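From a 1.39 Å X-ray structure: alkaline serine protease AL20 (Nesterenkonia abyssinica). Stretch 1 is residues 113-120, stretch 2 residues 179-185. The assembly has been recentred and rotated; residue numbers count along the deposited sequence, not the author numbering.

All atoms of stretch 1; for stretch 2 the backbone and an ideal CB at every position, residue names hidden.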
# COMPACT_ATOMS: atom_id res chain seq x y z
N SER A 113 -18.07 -1.39 -12.60
CA SER A 113 -18.64 -0.15 -12.09
C SER A 113 -17.68 1.02 -12.26
O SER A 113 -16.48 0.87 -12.06
CB SER A 113 -18.90 -0.29 -10.60
OG SER A 113 -19.86 -1.28 -10.37
N PRO A 114 -18.23 2.22 -12.56
CA PRO A 114 -17.40 3.41 -12.41
C PRO A 114 -17.16 3.62 -10.92
O PRO A 114 -17.89 3.07 -10.08
CB PRO A 114 -18.27 4.54 -12.99
CG PRO A 114 -19.58 3.96 -13.37
CD PRO A 114 -19.62 2.52 -12.93
N ILE A 115 -16.16 4.42 -10.59
CA ILE A 115 -15.85 4.71 -9.18
C ILE A 115 -15.63 6.21 -9.07
O ILE A 115 -15.05 6.83 -9.97
CB ILE A 115 -14.65 3.86 -8.70
CG1 ILE A 115 -14.37 4.06 -7.20
CG2 ILE A 115 -13.40 4.13 -9.56
CD1 ILE A 115 -13.40 3.04 -6.63
N ALA A 116 -16.14 6.79 -7.99
CA ALA A 116 -16.14 8.24 -7.79
C ALA A 116 -15.54 8.61 -6.44
O ALA A 116 -15.69 7.87 -5.45
CB ALA A 116 -17.57 8.80 -7.90
N PHE A 117 -14.88 9.75 -6.40
CA PHE A 117 -14.21 10.25 -5.19
C PHE A 117 -14.54 11.71 -4.99
O PHE A 117 -14.93 12.42 -5.93
CB PHE A 117 -12.70 10.07 -5.32
CG PHE A 117 -12.29 8.69 -5.73
CD1 PHE A 117 -12.16 7.69 -4.79
CD2 PHE A 117 -12.07 8.40 -7.08
CE1 PHE A 117 -11.80 6.40 -5.16
CE2 PHE A 117 -11.70 7.11 -7.46
CZ PHE A 117 -11.55 6.11 -6.51
N ASN A 118 -14.35 12.17 -3.75
CA ASN A 118 -14.55 13.58 -3.42
C ASN A 118 -15.92 14.10 -3.84
O ASN A 118 -16.06 15.20 -4.40
CB ASN A 118 -13.40 14.44 -3.96
CG ASN A 118 -12.11 14.16 -3.23
OD1 ASN A 118 -12.06 14.19 -2.00
ND2 ASN A 118 -11.06 13.85 -3.97
N GLN A 119 -16.92 13.27 -3.55
CA GLN A 119 -18.31 13.60 -3.80
C GLN A 119 -18.94 14.16 -2.52
O GLN A 119 -18.38 14.01 -1.44
CB GLN A 119 -19.05 12.34 -4.26
CG GLN A 119 -18.48 11.75 -5.54
CD GLN A 119 -18.55 12.73 -6.71
OE1 GLN A 119 -19.63 13.20 -7.06
NE2 GLN A 119 -17.41 13.04 -7.29
N PRO A 120 -20.11 14.82 -2.64
CA PRO A 120 -20.74 15.34 -1.42
C PRO A 120 -21.04 14.25 -0.40
O PRO A 120 -21.25 13.09 -0.75
CB PRO A 120 -22.05 15.94 -1.95
CG PRO A 120 -21.75 16.31 -3.35
CD PRO A 120 -20.88 15.18 -3.84
N UNK A 179 -27.86 -1.05 -8.92
CA UNK A 179 -26.47 -1.51 -9.02
C UNK A 179 -25.63 -0.79 -10.07
O UNK A 179 -24.44 -1.07 -10.21
CB UNK A 179 -26.46 -3.01 -9.33
N UNK A 180 -26.23 0.15 -10.79
CA UNK A 180 -25.59 0.74 -11.97
C UNK A 180 -24.83 2.04 -11.78
O UNK A 180 -24.10 2.47 -12.68
CB UNK A 180 -26.66 0.98 -13.03
N UNK A 181 -24.99 2.68 -10.62
CA UNK A 181 -24.32 3.95 -10.34
C UNK A 181 -22.84 3.81 -10.05
O UNK A 181 -22.29 2.70 -10.01
CB UNK A 181 -25.00 4.64 -9.15
N UNK A 182 -22.17 4.95 -9.85
CA UNK A 182 -20.75 4.95 -9.50
C UNK A 182 -20.57 4.46 -8.07
O UNK A 182 -21.32 4.85 -7.17
CB UNK A 182 -20.15 6.35 -9.67
N UNK A 183 -19.58 3.59 -7.88
CA UNK A 183 -19.24 3.17 -6.52
C UNK A 183 -18.59 4.32 -5.77
O UNK A 183 -17.70 4.99 -6.30
CB UNK A 183 -18.31 1.95 -6.54
N UNK A 184 -19.02 4.53 -4.53
CA UNK A 184 -18.53 5.66 -3.77
C UNK A 184 -18.30 5.37 -2.27
O UNK A 184 -18.01 6.29 -1.50
CB UNK A 184 -19.52 6.82 -3.92
N UNK A 185 -18.42 4.10 -1.89
CA UNK A 185 -17.95 3.63 -0.59
C UNK A 185 -18.04 2.11 -0.59
O UNK A 185 -18.26 1.48 -1.65
CB UNK A 185 -18.76 4.24 0.56

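The backbones fix the frame before any side chain is considered. Pro114 O accepts a hydrogen bond from N of position 183 at 2.8 Å (N-H...O angle 162°), and Ala116 N donates one to O of position 183 at 2.9 Å (163°). Both bonds belong to one residue of stretch 2, so Ile115 and position 183 form a single beta bridge, CA to CA 4.6 Å. What remains is to ask what each CB meets.

At position 179 CA-to-CB runs sideways, and nothing of stretch 1 lies within 5.5 Å of the ideal CB. Phi/psi of -90/-1 is open to most residues, so stretch 1 hardly restricts the choice. The deposited residue is Thr179, chi1 59° (p), whose side chain comes no nearer than 6.9 Å, from Thr179 CB to Ser113 OG. Its backbone does the linking: a water accepts from Ser113 OG (2.8 Å) and donates to Thr179 O (2.7 Å) and to O of position 181 (2.8 Å).

Position 180 has phi/psi -95/-11, which does not require glycine, and its ideal CB points away from stretch 1 into room. Small or polar residues would suit it as well as the deposited Gly180, whose O lies 4.5 Å from Pro114 CD.

Position 181 is similar: the ideal CB points away, meets nothing of stretch 1 within 5.5 Å, and phi/psi of -75/177 is ordinary for any L-residue. Stretch 1 therefore gives no reason for glycine. Gly181 is deposited, and its O lies 4.0 Å from Pro114 CD besides accepting from the water.

Position 182 is more confined. Its ideal CB points sideways, 4.0 Å from both Ala116 CB and Pro114 O, beside an apolar patch without charge. A small apolar side chain fits well; a longer one directed outward is not excluded by these distances. Ala182 places its methyl 4.0 Å from Ala116 CB and 4.2 Å from Pro114 CB, both measured from Ala182 CB, while its CA makes a CA-H...O contact with Pro114 O at 3.5 Å.

At position 183 the ideal CB, again sideways, lies 3.7 Å from Pro114 O, 4.5 Å from Ile115 CG1 and 4.7 Å from Ser113 CB. An extended chain with an aliphatic stem is suitable, whether its end is apolar or polar. Gln183 is extended, chi1 180° (t) and chi2 163° (t); its NE2 donates to the O of position 185 at 3.1 Å (158°), and OE1 is bonded elsewhere in the structure.

Position 184 has a sideways CB 4.3 Å from Ala116 O and 5.3 Å from Gln119 CG. Ala116 O, an acceptor, favours a short side chain able to donate: Ser, Thr or Asn are plausible. Asn184, chi1 -172° (t), brings its amide nearer than its CB; the modelled OD1 is 2.8 Å from Ala116 O, but the amide is probably turned over.

Position 185 points its CB away, beyond 5.5 Å of stretch 1, which leaves the choice open. It is Ser185, with OG bonded elsewhere.

Stretch 2, residues 179-185: TGGAQNS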
# COMPACT_ATOMS: atom_id res chain seq x y z
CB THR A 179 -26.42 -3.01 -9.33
OG1 THR A 179 -27.10 -3.26 -10.56
CG2 THR A 179 -27.09 -3.82 -8.22
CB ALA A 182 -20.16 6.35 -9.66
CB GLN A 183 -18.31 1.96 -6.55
CG GLN A 183 -17.94 1.52 -5.13
CD GLN A 183 -17.37 0.13 -5.05
OE1 GLN A 183 -17.21 -0.57 -6.06
NE2 GLN A 183 -17.07 -0.30 -3.83
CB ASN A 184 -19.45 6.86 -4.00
CG ASN A 184 -18.92 8.14 -3.39
OD1 ASN A 184 -17.81 8.62 -3.73
ND2 ASN A 184 -19.72 8.75 -2.53
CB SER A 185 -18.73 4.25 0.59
OG SER A 185 -18.11 3.92 1.83
O HOH W 1 -22.17 0.10 -11.01
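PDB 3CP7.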